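Local coordinates for protein beta-lactamase (Burkholderia cenocepacia, PDB 5E2G) that probably hydrolyses beta-lactam antibiotics to substituted beta-amino acids, as a member of the class C beta-lactamase family, at residues Gly79-Leu91 and Gly96-Gly108. Sequence-based numbering, arbitrary orientation.
Sequences GELSLADPAGKYL and GKPFGVVTLLQLG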
ATOM      1  N   GLY A  79      10.530 -19.869  -5.186  1.00 18.32           N
ATOM      2  CA  GLY A  79       9.922 -21.180  -5.124  1.00 18.62           C
ATOM      3  C   GLY A  79       9.377 -21.569  -3.773  1.00 21.15           C
ATOM      4  O   GLY A  79       9.013 -22.732  -3.582  1.00 23.93           O
ATOM      5  N   GLU A  80       9.309 -20.638  -2.821  1.00 20.52           N
ATOM      6  CA  GLU A  80       8.832 -20.997  -1.497  1.00 18.02           C
ATOM      7  C   GLU A  80       7.320 -21.047  -1.433  1.00 16.15           C
ATOM      8  O   GLU A  80       6.771 -21.670  -0.519  1.00 18.22           O
ATOM      9  CB  GLU A  80       9.393 -20.021  -0.475  1.00 19.13           C
ATOM     10  CG  GLU A  80      10.873 -19.789  -0.704  1.00 26.75           C
ATOM     11  CD  GLU A  80      11.519 -18.998   0.396  1.00 38.33           C
ATOM     12  OE1 GLU A  80      11.464 -19.452   1.559  1.00 38.40           O
ATOM     13  OE2 GLU A  80      12.080 -17.918   0.099  1.00 47.27           O
ATOM     14  N   LEU A  81       6.642 -20.417  -2.390  1.00 18.11           N
ATOM     15  CA  LEU A  81       5.198 -20.527  -2.508  1.00 17.99           C
ATOM     16  C   LEU A  81       4.798 -20.331  -3.961  1.00 16.99           C
ATOM     17  O   LEU A  81       5.581 -19.872  -4.794  1.00 16.94           O
ATOM     18  CB  LEU A  81       4.466 -19.521  -1.608  1.00 13.88           C
ATOM     19  CG  LEU A  81       4.658 -18.015  -1.806  1.00 14.34           C
ATOM     20  CD1 LEU A  81       3.833 -17.442  -2.960  1.00 14.66           C
ATOM     21  CD2 LEU A  81       4.317 -17.309  -0.513  1.00 16.19           C
ATOM     22  N   SER A  82       3.550 -20.680  -4.244  1.00 18.63           N
ATOM     23  CA  SER A  82       2.865 -20.285  -5.463  1.00 20.67           C
ATOM     24  C   SER A  82       1.676 -19.418  -5.081  1.00 16.85           C
ATOM     25  O   SER A  82       0.999 -19.692  -4.088  1.00 16.53           O
ATOM     26  CB  SER A  82       2.401 -21.508  -6.261  1.00 23.55           C
ATOM     27  OG  SER A  82       1.406 -21.156  -7.204  1.00 22.24           O
ATOM     28  N   LEU A  83       1.438 -18.354  -5.848  1.00 15.97           N
ATOM     29  CA  LEU A  83       0.238 -17.560  -5.611  1.00 17.66           C
ATOM     30  C   LEU A  83      -1.029 -18.381  -5.806  1.00 20.51           C
ATOM     31  O   LEU A  83      -2.076 -18.031  -5.249  1.00 22.52           O
ATOM     32  CB  LEU A  83       0.219 -16.340  -6.520  1.00 17.47           C
ATOM     33  CG  LEU A  83       1.291 -15.299  -6.224  1.00 18.61           C
ATOM     34  CD1 LEU A  83       1.095 -14.120  -7.157  1.00 20.17           C
ATOM     35  CD2 LEU A  83       1.235 -14.863  -4.764  1.00 17.74           C
ATOM     36  N   ALA A  84      -0.952 -19.466  -6.570  1.00 13.77           N
ATOM     37  CA  ALA A  84      -2.073 -20.374  -6.742  1.00 19.72           C
ATOM     38  C   ALA A  84      -2.230 -21.352  -5.586  1.00 21.43           C
ATOM     39  O   ALA A  84      -3.179 -22.142  -5.595  1.00 23.56           O
ATOM     40  CB  ALA A  84      -1.918 -21.147  -8.052  1.00 20.15           C
ATOM     41  N   ASP A  85      -1.341 -21.322  -4.600  1.00 18.52           N
ATOM     42  CA  ASP A  85      -1.470 -22.216  -3.460  1.00 18.50           C
ATOM     43  C   ASP A  85      -2.740 -21.898  -2.673  1.00 20.13           C
ATOM     44  O   ASP A  85      -3.068 -20.720  -2.475  1.00 22.16           O
ATOM     45  CB  ASP A  85      -0.256 -22.097  -2.537  1.00 19.14           C
ATOM     46  CG  ASP A  85       1.021 -22.632  -3.168  1.00 21.97           C
ATOM     47  OD1 ASP A  85       0.933 -23.381  -4.167  1.00 26.47           O
ATOM     48  OD2 ASP A  85       2.111 -22.310  -2.652  1.00 22.51           O
ATOM     49  N   PRO A  86      -3.465 -22.910  -2.197  1.00 17.21           N
ATOM     50  CA  PRO A  86      -4.610 -22.655  -1.323  1.00 19.34           C
ATOM     51  C   PRO A  86      -4.151 -22.370   0.093  1.00 24.67           C
ATOM     52  O   PRO A  86      -3.115 -22.863   0.546  1.00 25.98           O
ATOM     53  CB  PRO A  86      -5.393 -23.969  -1.387  1.00 19.32           C
ATOM     54  CG  PRO A  86      -4.320 -24.991  -1.555  1.00 18.26           C
ATOM     55  CD  PRO A  86      -3.254 -24.351  -2.412  1.00 17.38           C
ATOM     56  N   ALA A  87      -4.936 -21.547   0.792  1.00 22.66           N
ATOM     57  CA  ALA A  87      -4.623 -21.255   2.186  1.00 19.15           C
ATOM     58  C   ALA A  87      -4.491 -22.535   2.990  1.00 22.60           C
ATOM     59  O   ALA A  87      -3.645 -22.624   3.886  1.00 26.28           O
ATOM     60  CB  ALA A  87      -5.693 -20.349   2.792  1.00 19.14           C
ATOM     61  N   GLY A  88      -5.306 -23.546   2.669  1.00 22.18           N
ATOM     62  CA  GLY A  88      -5.263 -24.817   3.371  1.00 18.27           C
ATOM     63  C   GLY A  88      -3.940 -25.543   3.260  1.00 23.81           C
ATOM     64  O   GLY A  88      -3.667 -26.438   4.065  1.00 24.92           O
ATOM     65  N   LYS A  89      -3.106 -25.181   2.280  1.00 22.64           N
ATOM     66  CA  LYS A  89      -1.766 -25.759   2.203  1.00 21.43           C
ATOM     67  C   LYS A  89      -0.939 -25.401   3.429  1.00 20.70           C
ATOM     68  O   LYS A  89      -0.181 -26.232   3.938  1.00 22.85           O
ATOM     69  CB  LYS A  89      -1.056 -25.281   0.939  1.00 19.46           C
ATOM     70  CG  LYS A  89       0.368 -25.765   0.819  1.00 20.13           C
ATOM     71  CD  LYS A  89       1.050 -25.184  -0.403  1.00 22.49           C
ATOM     72  CE  LYS A  89       2.430 -25.784  -0.595  1.00 30.57           C
ATOM     73  NZ  LYS A  89       3.116 -25.240  -1.809  1.00 37.31           N
ATOM     74  N   TYR A  90      -1.067 -24.165   3.915  1.00 18.91           N
ATOM     75  CA  TYR A  90      -0.275 -23.677   5.034  1.00 20.38           C
ATOM     76  C   TYR A  90      -1.022 -23.711   6.364  1.00 28.06           C
ATOM     77  O   TYR A  90      -0.377 -23.717   7.417  1.00 32.21           O
ATOM     78  CB  TYR A  90       0.220 -22.259   4.726  1.00 19.05           C
ATOM     79  CG  TYR A  90       0.993 -22.232   3.426  1.00 20.77           C
ATOM     80  CD1 TYR A  90       2.264 -22.778   3.356  1.00 24.87           C
ATOM     81  CD2 TYR A  90       0.439 -21.704   2.258  1.00 19.42           C
ATOM     82  CE1 TYR A  90       2.977 -22.784   2.174  1.00 24.48           C
ATOM     83  CE2 TYR A  90       1.144 -21.702   1.069  1.00 18.91           C
ATOM     84  CZ  TYR A  90       2.416 -22.247   1.035  1.00 20.97           C
ATOM     85  OH  TYR A  90       3.155 -22.270  -0.126  1.00 20.34           O
ATOM     86  N   LEU A  91      -2.353 -23.750   6.340  1.00 23.95           N
ATOM     87  CA  LEU A  91      -3.175 -23.962   7.530  1.00 26.93           C
ATOM     88  C   LEU A  91      -3.919 -25.269   7.325  1.00 27.12           C
ATOM     89  O   LEU A  91      -5.049 -25.279   6.820  1.00 29.74           O
ATOM     90  CB  LEU A  91      -4.148 -22.808   7.760  1.00 29.98           C
ATOM     91  CG  LEU A  91      -3.523 -21.449   8.049  1.00 35.62           C
ATOM     92  CD1 LEU A  91      -4.620 -20.410   8.238  1.00 32.48           C
ATOM     93  CD2 LEU A  91      -2.592 -21.515   9.262  1.00 40.43           C
ATOM     94  N   GLY A  96     -10.929 -28.606   3.820  1.00 44.29           N
ATOM     95  CA  GLY A  96     -12.336 -28.911   3.949  1.00 45.34           C
ATOM     96  C   GLY A  96     -13.207 -27.716   4.269  1.00 42.46           C
ATOM     97  O   GLY A  96     -14.439 -27.832   4.217  1.00 45.48           O
ATOM     98  N   LYS A  97     -12.626 -26.608   4.587  1.00 33.04           N
ATOM     99  CA  LYS A  97     -13.382 -25.420   4.907  1.00 31.58           C
ATOM    100  C   LYS A  97     -13.331 -24.432   3.753  1.00 30.68           C
ATOM    101  O   LYS A  97     -12.338 -24.382   3.015  1.00 26.54           O
ATOM    102  CB  LYS A  97     -12.836 -24.760   6.170  1.00 31.25           C
ATOM    103  CG  LYS A  97     -13.606 -25.108   7.421  1.00 35.69           C
ATOM    104  CD  LYS A  97     -13.696 -26.602   7.651  1.00 40.43           C
ATOM    105  CE  LYS A  97     -15.105 -27.132   7.380  1.00 45.18           C
ATOM    106  NZ  LYS A  97     -16.177 -26.263   7.947  1.00 47.62           N
ATOM    107  N   PRO A  98     -14.416 -23.659   3.585  1.00 30.98           N
ATOM    108  CA  PRO A  98     -14.476 -22.692   2.471  1.00 28.49           C
ATOM    109  C   PRO A  98     -13.232 -21.830   2.312  1.00 27.68           C
ATOM    110  O   PRO A  98     -12.861 -21.504   1.179  1.00 28.98           O
ATOM    111  CB  PRO A  98     -15.710 -21.856   2.831  1.00 24.97           C
ATOM    112  CG  PRO A  98     -16.612 -22.838   3.510  1.00 23.78           C
ATOM    113  CD  PRO A  98     -15.712 -23.769   4.285  1.00 28.87           C
ATOM    114  N   PHE A  99     -12.571 -21.465   3.410  1.00 24.15           N
ATOM    115  CA  PHE A  99     -11.359 -20.664   3.319  1.00 23.71           C
ATOM    116  C   PHE A  99     -10.143 -21.485   2.916  1.00 24.75           C
ATOM    117  O   PHE A  99      -9.178 -20.916   2.391  1.00 24.86           O
ATOM    118  CB  PHE A  99     -11.083 -19.961   4.654  1.00 26.20           C
ATOM    119  CG  PHE A  99     -10.085 -18.844   4.546  1.00 27.42           C
ATOM    120  CD1 PHE A  99     -10.481 -17.586   4.111  1.00 27.33           C
ATOM    121  CD2 PHE A  99      -8.747 -19.054   4.857  1.00 28.11           C
ATOM    122  CE1 PHE A  99      -9.564 -16.548   3.992  1.00 26.15           C
ATOM    123  CE2 PHE A  99      -7.818 -18.024   4.738  1.00 26.12           C
ATOM    124  CZ  PHE A  99      -8.231 -16.767   4.308  1.00 25.74           C
ATOM    125  N   GLY A 100     -10.164 -22.800   3.143  1.00 26.91           N
ATOM    126  CA  GLY A 100      -9.024 -23.632   2.798  1.00 26.18           C
ATOM    127  C   GLY A 100      -8.696 -23.654   1.318  1.00 26.66           C
ATOM    128  O   GLY A 100      -7.572 -24.008   0.947  1.00 29.91           O
ATOM    129  N   VAL A 101      -9.656 -23.289   0.464  1.00 24.53           N
ATOM    130  CA  VAL A 101      -9.447 -23.278  -0.981  1.00 25.05           C
ATOM    131  C   VAL A 101      -9.117 -21.896  -1.530  1.00 23.30           C
ATOM    132  O   VAL A 101      -8.712 -21.798  -2.699  1.00 25.08           O
ATOM    133  CB  VAL A 101     -10.674 -23.830  -1.737  1.00 24.36           C
ATOM    134  CG1 VAL A 101     -11.051 -25.209  -1.216  1.00 27.49           C
ATOM    135  CG2 VAL A 101     -11.832 -22.861  -1.633  1.00 21.10           C
ATOM    136  N   VAL A 102      -9.298 -20.828  -0.744  1.00 22.66           N
ATOM    137  CA  VAL A 102      -8.896 -19.499  -1.200  1.00 22.69           C
ATOM    138  C   VAL A 102      -7.400 -19.508  -1.473  1.00 23.83           C
ATOM    139  O   VAL A 102      -6.611 -19.986  -0.650  1.00 27.49           O
ATOM    140  CB  VAL A 102      -9.262 -18.425  -0.163  1.00 17.04           C
ATOM    141  CG1 VAL A 102      -8.772 -17.068  -0.625  1.00 18.58           C
ATOM    142  CG2 VAL A 102     -10.744 -18.375   0.055  1.00 22.68           C
ATOM    143  N   THR A 103      -7.000 -19.001  -2.638  1.00 22.06           N
ATOM    144  CA  THR A 103      -5.587 -18.990  -2.991  1.00 17.20           C
ATOM    145  C   THR A 103      -4.918 -17.729  -2.473  1.00 18.10           C
ATOM    146  O   THR A 103      -5.573 -16.757  -2.087  1.00 20.13           O
ATOM    147  CB  THR A 103      -5.380 -19.090  -4.500  1.00 16.80           C
ATOM    148  OG1 THR A 103      -6.003 -17.972  -5.159  1.00 17.99           O
ATOM    149  CG2 THR A 103      -5.956 -20.394  -5.026  1.00 16.48           C
ATOM    150  N   LEU A 104      -3.585 -17.754  -2.464  1.00 18.32           N
ATOM    151  CA  LEU A 104      -2.840 -16.552  -2.112  1.00 17.73           C
ATOM    152  C   LEU A 104      -3.150 -15.417  -3.083  1.00 16.03           C
ATOM    153  O   LEU A 104      -3.254 -14.258  -2.679  1.00 15.89           O
ATOM    154  CB  LEU A 104      -1.340 -16.861  -2.072  1.00 15.14           C
ATOM    155  CG  LEU A 104      -0.728 -17.557  -0.842  1.00 14.32           C
ATOM    156  CD1 LEU A 104      -1.417 -18.833  -0.450  1.00 19.65           C
ATOM    157  CD2 LEU A 104       0.708 -17.852  -1.118  1.00 16.26           C
ATOM    158  N   LEU A 105      -3.354 -15.743  -4.361  1.00 15.51           N
ATOM    159  CA  LEU A 105      -3.699 -14.723  -5.350  1.00 16.21           C
ATOM    160  C   LEU A 105      -5.024 -14.041  -5.018  1.00 16.63           C
ATOM    161  O   LEU A 105      -5.137 -12.813  -5.106  1.00 14.51           O
ATOM    162  CB  LEU A 105      -3.753 -15.346  -6.742  1.00 18.98           C
ATOM    163  CG  LEU A 105      -3.897 -14.341  -7.885  1.00 21.02           C
ATOM    164  CD1 LEU A 105      -2.723 -13.361  -7.880  1.00 20.91           C
ATOM    165  CD2 LEU A 105      -4.010 -15.064  -9.216  1.00 21.04           C
ATOM    166  N   GLN A 106      -6.038 -14.819  -4.633  1.00 13.84           N
ATOM    167  CA  GLN A 106      -7.324 -14.236  -4.257  1.00 16.02           C
ATOM    168  C   GLN A 106      -7.209 -13.325  -3.040  1.00 18.17           C
ATOM    169  O   GLN A 106      -7.942 -12.336  -2.932  1.00 17.91           O
ATOM    170  CB  GLN A 106      -8.340 -15.357  -4.026  1.00 14.80           C
ATOM    171  CG  GLN A 106      -8.737 -16.016  -5.343  1.00 15.35           C
ATOM    172  CD  GLN A 106      -9.141 -17.482  -5.220  1.00 17.22           C
ATOM    173  OE1 GLN A 106      -9.265 -18.021  -4.127  1.00 17.36           O
ATOM    174  NE2 GLN A 106      -9.349 -18.127  -6.360  1.00 20.47           N
ATOM    175  N   LEU A 107      -6.286 -13.616  -2.122  1.00 16.44           N
ATOM    176  CA  LEU A 107      -6.084 -12.717  -0.993  1.00 18.29           C
ATOM    177  C   LEU A 107      -5.388 -11.424  -1.413  1.00 17.45           C
ATOM    178  O   LEU A 107      -5.652 -10.364  -0.837  1.00 20.49           O
ATOM    179  CB  LEU A 107      -5.288 -13.433   0.097  1.00 14.64           C
ATOM    180  CG  LEU A 107      -6.000 -14.675   0.633  1.00 15.25           C
ATOM    181  CD1 LEU A 107      -5.101 -15.450   1.577  1.00 16.71           C
ATOM    182  CD2 LEU A 107      -7.300 -14.277   1.319  1.00 19.78           C
ATOM    183  N   GLY A 108      -4.503 -11.485  -2.403  1.00 14.75           N
ATOM    184  CA  GLY A 108      -3.772 -10.317  -2.841  1.00 15.20           C
ATOM    185  C   GLY A 108      -4.479  -9.477  -3.867  1.00 14.25           C
ATOM    186  O   GLY A 108      -3.951  -8.455  -4.315  1.00 14.64           O
TER
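Leu104 drives its side chain into the 79-91 segment, which it meets through CB and both methyls. Leu104 CB lies 3.5 Å from Leu83 O; chi1 of -80° sets CG beside the backbone N, and from that branch point the methyls diverge to different partners. Leu104 CD1 comes to 3.2 Å from Asp85 O, packs on Asp85 CB and meets the Tyr90 ring at its edge, near the ring plane, through CE2. Leu104 CD2 turns the other way, to Ser82 O and the forked end of Leu81, with Leu81 CD1 at 3.7 Å; helix 64-77 backs that leucine. Next door, Leu83 and Leu105 cross at about a right angle through their CD1 methyls.

The backbones are tied as well. Leu105 N bonds to Leu83 O, and Leu104 N to Asp85 O at 3.0 Å. Ala87 N returns one to Val102 O; this bond and the one from Leu104 N together make Pro86 and Thr103 a single beta bridge in the helical domain of this class C fold. Thr103 is also the N-cap of helix 104-108, where it and Gln106 form a capping box.

Further along, Gly88 N bonds to Gly100 O at 2.9 Å, the missing side chain of Gly88 leaving room for that oxygen. Ala87 CB sits obliquely by Phe99 CE2, whose ring also packs edge-to-face with Trp136. Asp85 OD2 stiffens the turn behind the bridge: Ser82 N and Tyr90 OH reach it from opposite faces of the carboxylate, and Lys89 NZ adds a salt bridge whose hydrogen bond is weak.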